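PDB 3BO5: histone-lysine N-methyltransferase SETMAR from Homo sapiens, which methylates histone H3 on lysine through its SET domain and, fused to a mariner transposase, takes part in DNA double-strand break repair. Local coordinates for residues A[79-84]-A[114-119]; A[100-105]-A[220-225]. The protein carries 2 engineered substitutions. All coordinates share one frame; numbering follows the deposited sequence.

How the contacts relate
Contacts 1 and 2 lie side by side, their centres about 10 Å apart, at the end of the methyltransferase domain that carries the triangular three-zinc cluster. Their segments alternate along the chain: 79-84, 100-105, 114-119, then 220-225. Contact 1 joins two loops within the pre-SET region, on either side of strand 102-103 in sequence; contact 2 pairs that strand with strand 217-223 of the SET domain. Two polar links connect them, both probable hydrogen bonds: Y83 OH to E104 OE2, 2.6 Å, and N117 ND2 to F103 O, 2.9 Å. C115 and C105 also share a zinc ion, so the zinc cluster and its loops are joined to the SET sheet through segment 100-105.

Contact 1: residues A[79-84]-A[114-119]; sequences HGENYD and HCRNRV. With ZN (zinc ion), chain C.
The ring of Y83 packs against V119 where two irregular loops of the pre-SET region meet; the second holds a ligand of its triangular zinc cluster and makes a type I turn from C115 to R118. V119 CG2 sits over one face of the ring in a CH-pi contact, 3.7 Å from its centroid, while CB of the adjacent N82 covers the opposite face toward the rim. N117 OD1 accepts a hydrogen bond from N82 ND2 at 2.9 Å, the N-H...O angle 162° and the two amide planes nearly coplanar, and another from a water that also accepts from Y83 N. The N117 amide reaches N82 with CG anti to the backbone N (chi1 -163°). The charged pair is looser: E81 OE2 lies over one face of the R116 guanidinium, a long salt bridge of 3.8 Å to NH1 in which no N-H points at the oxygen. A water donates to E81 OE2 and Y83 O and takes a weak bond from R116 NE; a further water joins D84 O to R116 O. C115 SG, at the start of the turn, binds zinc with C69, C105 and C111, and accepts a hydrogen bond from N117 N at 3.3 Å.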
loop_
_atom_site.group_PDB
_atom_site.type_symbol
_atom_site.label_atom_id
_atom_site.label_comp_id
_atom_site.label_asym_id
_atom_site.label_seq_id
_atom_site.Cartn_x
_atom_site.Cartn_y
_atom_site.Cartn_z
ATOM N N HIS A 79 -2.481 21.616 0.774
ATOM C CA HIS A 79 -2.092 21.520 -0.630
ATOM C C HIS A 79 -3.274 21.100 -1.506
ATOM O O HIS A 79 -3.133 20.388 -2.501
ATOM C CB HIS A 79 -0.835 20.633 -0.759
ATOM C CG HIS A 79 0.353 21.225 -0.075
ATOM N ND1 HIS A 79 0.688 20.927 1.231
ATOM C CD2 HIS A 79 1.258 22.143 -0.491
ATOM C CE1 HIS A 79 1.772 21.603 1.576
ATOM N NE2 HIS A 79 2.123 22.369 0.560
ATOM N N GLY A 80 -4.445 21.627 -1.159
ATOM C CA GLY A 80 -5.613 21.467 -1.997
ATOM C C GLY A 80 -6.257 20.148 -1.594
ATOM O O GLY A 80 -5.770 19.446 -0.694
ATOM N N GLU A 81 -7.348 19.808 -2.236
ATOM C CA GLU A 81 -8.071 18.606 -1.885
ATOM C C GLU A 81 -7.264 17.426 -2.358
ATOM O O GLU A 81 -6.675 17.485 -3.435
ATOM C CB GLU A 81 -9.444 18.593 -2.519
ATOM C CG GLU A 81 -10.360 19.633 -1.855
ATOM C CD GLU A 81 -11.805 19.477 -2.337
ATOM O OE1 GLU A 81 -12.047 19.797 -3.524
ATOM O OE2 GLU A 81 -12.663 18.968 -1.550
ATOM N N ASN A 82 -7.233 16.353 -1.573
ATOM C CA ASN A 82 -6.557 15.160 -2.034
ATOM C C ASN A 82 -7.493 14.337 -2.883
ATOM O O ASN A 82 -7.016 13.632 -3.810
ATOM C CB ASN A 82 -6.139 14.333 -0.823
ATOM C CG ASN A 82 -5.115 15.018 -0.010
ATOM O OD1 ASN A 82 -4.053 15.421 -0.516
ATOM N ND2 ASN A 82 -5.407 15.196 1.290
ATOM N N TYR A 83 -8.775 14.392 -2.560
ATOM C CA TYR A 83 -9.721 13.489 -3.163
ATOM C C TYR A 83 -10.903 14.274 -3.706
ATOM O O TYR A 83 -11.248 15.360 -3.196
ATOM C CB TYR A 83 -10.263 12.492 -2.137
ATOM C CG TYR A 83 -9.136 11.786 -1.384
ATOM C CD1 TYR A 83 -8.316 10.852 -2.042
ATOM C CD2 TYR A 83 -8.894 12.079 -0.032
ATOM C CE1 TYR A 83 -7.298 10.162 -1.363
ATOM C CE2 TYR A 83 -7.873 11.380 0.663
ATOM C CZ TYR A 83 -7.080 10.449 -0.021
ATOM O OH TYR A 83 -6.102 9.812 0.660
ATOM N N ASP A 84 -11.529 13.683 -4.723
ATOM C CA ASP A 84 -12.792 14.219 -5.192
ATOM C C ASP A 84 -13.978 13.649 -4.479
ATOM O O ASP A 84 -13.871 12.929 -3.492
ATOM C CB ASP A 84 -12.936 14.087 -6.727
ATOM C CG ASP A 84 -13.083 12.700 -7.193
ATOM O OD1 ASP A 84 -13.549 11.815 -6.431
ATOM O OD2 ASP A 84 -12.794 12.514 -8.404
ATOM N N HIS A 114 -17.957 11.718 7.390
ATOM C CA HIS A 114 -18.284 11.945 5.979
ATOM C C HIS A 114 -17.372 12.923 5.251
ATOM O O HIS A 114 -17.530 13.227 4.059
ATOM C CB HIS A 114 -19.753 12.313 5.829
ATOM C CG HIS A 114 -20.639 11.291 6.463
ATOM N ND1 HIS A 114 -21.349 11.535 7.624
ATOM C CD2 HIS A 114 -20.835 9.982 6.166
ATOM C CE1 HIS A 114 -21.992 10.434 7.980
ATOM N NE2 HIS A 114 -21.695 9.476 7.113
ATOM N N CYS A 115 -16.398 13.437 5.995
ATOM C CA CYS A 115 -15.526 14.405 5.423
ATOM C C CYS A 115 -14.882 13.780 4.167
ATOM O O CYS A 115 -14.441 12.639 4.204
ATOM C CB CYS A 115 -14.404 14.731 6.435
ATOM S SG CYS A 115 -13.120 15.833 5.786
ATOM N N ARG A 116 -14.807 14.571 3.089
ATOM C CA ARG A 116 -14.198 14.107 1.825
ATOM C C ARG A 116 -12.722 13.825 1.937
ATOM O O ARG A 116 -12.189 13.163 1.029
ATOM C CB ARG A 116 -14.420 15.075 0.666
ATOM C CG ARG A 116 -15.887 14.939 0.217
ATOM C CD ARG A 116 -16.388 16.228 -0.423
ATOM N NE ARG A 116 -15.788 16.552 -1.713
ATOM C CZ ARG A 116 -16.205 17.576 -2.461
ATOM N NH1 ARG A 116 -15.634 17.832 -3.626
ATOM N NH2 ARG A 116 -17.206 18.344 -2.032
ATOM N N ASN A 117 -12.096 14.289 3.018
ATOM C CA ASN A 117 -10.673 14.015 3.209
ATOM C C ASN A 117 -10.440 12.816 4.127
ATOM O O ASN A 117 -9.369 12.753 4.765
ATOM C CB ASN A 117 -9.924 15.268 3.725
ATOM C CG ASN A 117 -8.450 15.175 3.558
ATOM O OD1 ASN A 117 -7.984 14.793 2.493
ATOM N ND2 ASN A 117 -7.708 15.611 4.580
ATOM N N ARG A 118 -11.411 11.901 4.178
ATOM C CA ARG A 118 -11.252 10.586 4.867
ATOM C C ARG A 118 -11.532 9.551 3.811
ATOM O O ARG A 118 -12.689 9.418 3.372
ATOM C CB ARG A 118 -12.249 10.445 6.035
ATOM C CG ARG A 118 -12.108 11.556 7.064
ATOM C CD ARG A 118 -13.210 11.422 8.047
ATOM N NE ARG A 118 -13.181 12.412 9.152
ATOM C CZ ARG A 118 -12.453 12.318 10.242
ATOM N NH1 ARG A 118 -11.549 11.366 10.374
ATOM N NH2 ARG A 118 -12.610 13.266 11.207
ATOM N N VAL A 119 -10.490 8.865 3.367
ATOM C CA VAL A 119 -10.612 7.883 2.255
ATOM C C VAL A 119 -9.806 6.656 2.630
ATOM O O VAL A 119 -10.426 5.619 2.883
ATOM C CB VAL A 119 -10.209 8.438 0.897
ATOM C CG1 VAL A 119 -10.038 7.352 -0.151
ATOM C CG2 VAL A 119 -11.236 9.457 0.467
HETATM ZN ZN ZN C . -12.096 16.748 7.629
HETATM O O HOH W 1 -13.296 16.398 -2.161
HETATM O O HOH W 2 -9.276 15.674 0.151
HETATM O O HOH W 3 -13.605 11.883 -0.927
#

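Contact 2: residues A[100-105]-A[220-225]; sequences EPVFEC and IPVRID. With ZN (zinc ion), chain B; ZN (zinc ion), chain C.
V102 and F103 run parallel to the SET-domain strand that carries V222 and R223, adding a short pre-SET edge strand to the SET sheet. Two backbone hydrogen bonds make the pairing, R223 N to V102 O at 2.9 Å and E104 N to R223 O at 2.8 Å, and F103 CA adds a CA-H...O contact to R223 O at 3.3 Å. One water accepts from V102 N and donates to P221 O; a second donates to V102 O and accepts from R223 NH1, in plane at the guanidinium edge. On the face of V102 and V222, V102 CG1 meets V222 CG2 at 4.0 Å; V102 CG2 touches I220 CG2 at 3.9 Å, and E104 CG touches V222 CG1. On the face of F103 and R223, F103 CE1 approaches R223 CD at 3.7 Å; the arginine chain is extended at CD and NE (chi2 170°, chi3 172°), and its NH2 forms a salt bridge with E185 OE1. E104 OE2 accepts from V120 N and OE1 from Q121 NE2, while OE1 lies 3.7 Å from I224 CD1. C105 SG bridges two zinc ions at 2.4 Å each, so metal coordination and backbone pairing tie the zinc cluster to the SET sheet.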
loop_
_atom_site.group_PDB
_atom_site.type_symbol
_atom_site.label_atom_id
_atom_site.label_comp_id
_atom_site.label_asym_id
_atom_site.label_seq_id
_atom_site.Cartn_x
_atom_site.Cartn_y
_atom_site.Cartn_z
ATOM N N GLU A 100 3.559 17.180 -3.039
ATOM C CA GLU A 100 2.797 17.650 -1.872
ATOM C C GLU A 100 2.370 16.468 -0.974
ATOM O O GLU A 100 1.668 15.560 -1.428
ATOM C CB GLU A 100 1.569 18.416 -2.332
ATOM C CG GLU A 100 1.845 19.702 -3.118
ATOM C CD GLU A 100 0.738 19.994 -4.133
ATOM O OE1 GLU A 100 -0.117 19.097 -4.389
ATOM O OE2 GLU A 100 0.725 21.119 -4.689
ATOM N N PRO A 101 2.747 16.517 0.303
ATOM C CA PRO A 101 2.396 15.427 1.222
ATOM C C PRO A 101 0.891 15.364 1.468
ATOM O O PRO A 101 0.197 16.407 1.509
ATOM C CB PRO A 101 3.173 15.750 2.500
ATOM C CG PRO A 101 3.384 17.250 2.444
ATOM C CD PRO A 101 3.507 17.589 0.969
ATOM N N VAL A 102 0.382 14.146 1.583
ATOM C CA VAL A 102 -1.031 13.912 1.762
ATOM C C VAL A 102 -1.346 13.597 3.219
ATOM O O VAL A 102 -0.783 12.622 3.820
ATOM C CB VAL A 102 -1.558 12.702 0.936
ATOM C CG1 VAL A 102 -3.021 12.406 1.221
ATOM C CG2 VAL A 102 -1.343 12.940 -0.605
ATOM N N PHE A 103 -2.232 14.445 3.777
ATOM C CA PHE A 103 -2.758 14.183 5.116
ATOM C C PHE A 103 -4.245 14.010 5.023
ATOM O O PHE A 103 -4.895 14.841 4.463
ATOM C CB PHE A 103 -2.447 15.381 6.025
ATOM C CG PHE A 103 -1.011 15.477 6.349
ATOM C CD1 PHE A 103 -0.524 14.914 7.544
ATOM C CD2 PHE A 103 -0.142 16.148 5.475
ATOM C CE1 PHE A 103 0.849 14.990 7.859
ATOM C CE2 PHE A 103 1.250 16.235 5.794
ATOM C CZ PHE A 103 1.703 15.670 6.965
ATOM N N GLU A 104 -4.755 12.912 5.540
ATOM C CA GLU A 104 -6.231 12.771 5.756
ATOM C C GLU A 104 -6.640 13.384 7.091
ATOM O O GLU A 104 -5.842 13.460 8.047
ATOM C CB GLU A 104 -6.657 11.285 5.723
ATOM C CG GLU A 104 -6.487 10.740 4.329
ATOM C CD GLU A 104 -7.284 9.447 4.076
ATOM O OE1 GLU A 104 -7.962 8.897 4.995
ATOM O OE2 GLU A 104 -7.117 9.004 2.915
ATOM N N CYS A 105 -7.939 13.743 7.187
ATOM C CA CYS A 105 -8.480 14.071 8.508
ATOM C C CYS A 105 -8.422 12.789 9.347
ATOM O O CYS A 105 -8.433 11.687 8.819
ATOM C CB CYS A 105 -9.860 14.656 8.358
ATOM S SG CYS A 105 -9.785 16.254 7.683
ATOM N N ILE A 220 0.880 5.953 -2.731
ATOM C CA ILE A 220 1.037 7.274 -2.195
ATOM C C ILE A 220 1.192 7.164 -0.682
ATOM O O ILE A 220 0.367 6.521 -0.060
ATOM C CB ILE A 220 -0.312 8.068 -2.443
ATOM C CG1 ILE A 220 -0.563 8.209 -3.940
ATOM C CG2 ILE A 220 -0.215 9.495 -1.907
ATOM C CD1 ILE A 220 0.619 8.694 -4.666
ATOM N N PRO A 221 2.249 7.794 -0.084
ATOM C CA PRO A 221 2.276 7.826 1.414
ATOM C C PRO A 221 1.170 8.736 1.908
ATOM O O PRO A 221 1.058 9.885 1.467
ATOM C CB PRO A 221 3.671 8.429 1.730
ATOM C CG PRO A 221 4.471 8.359 0.412
ATOM C CD PRO A 221 3.427 8.421 -0.697
ATOM N N VAL A 222 0.286 8.185 2.747
ATOM C CA VAL A 222 -0.831 8.963 3.244
ATOM C C VAL A 222 -0.747 8.969 4.773
ATOM O O VAL A 222 -0.771 7.905 5.393
ATOM C CB VAL A 222 -2.167 8.362 2.776
ATOM C CG1 VAL A 222 -3.311 9.114 3.473
ATOM C CG2 VAL A 222 -2.299 8.490 1.240
ATOM N N ARG A 223 -0.645 10.186 5.348
ATOM C CA ARG A 223 -0.677 10.269 6.818
ATOM C C ARG A 223 -2.048 10.509 7.361
ATOM O O ARG A 223 -2.798 11.290 6.797
ATOM C CB ARG A 223 0.341 11.319 7.324
ATOM C CG ARG A 223 1.777 10.831 7.160
ATOM C CD ARG A 223 2.817 11.886 7.406
ATOM N NE ARG A 223 4.127 11.222 7.398
ATOM C CZ ARG A 223 4.809 10.913 6.292
ATOM N NH1 ARG A 223 4.312 11.170 5.076
ATOM N NH2 ARG A 223 6.011 10.333 6.413
ATOM N N ILE A 224 -2.369 9.863 8.477
ATOM C CA ILE A 224 -3.682 9.971 9.090
ATOM C C ILE A 224 -3.440 10.343 10.564
ATOM O O ILE A 224 -3.290 11.508 10.882
ATOM C CB ILE A 224 -4.511 8.722 8.942
ATOM C CG1 ILE A 224 -4.514 8.315 7.423
ATOM C CG2 ILE A 224 -5.967 8.944 9.486
ATOM C CD1 ILE A 224 -5.438 7.165 7.041
ATOM N N ASP A 225 -3.386 9.339 11.431
ATOM C CA ASP A 225 -3.108 9.650 12.853
ATOM C C ASP A 225 -1.645 9.842 13.179
ATOM O O ASP A 225 -1.284 10.596 14.051
ATOM C CB ASP A 225 -3.647 8.539 13.744
ATOM C CG ASP A 225 -5.149 8.395 13.696
ATOM O OD1 ASP A 225 -5.819 9.360 13.480
ATOM O OD2 ASP A 225 -5.703 7.297 13.964
HETATM ZN ZN ZN B . -8.658 17.332 9.441
HETATM ZN ZN ZN C . -12.096 16.748 7.629
HETATM O O HOH W 4 2.342 12.048 0.749
HETATM O O HOH W 5 1.882 11.975 3.838
HETATM O O HOH W 6 -3.412 13.684 9.216
#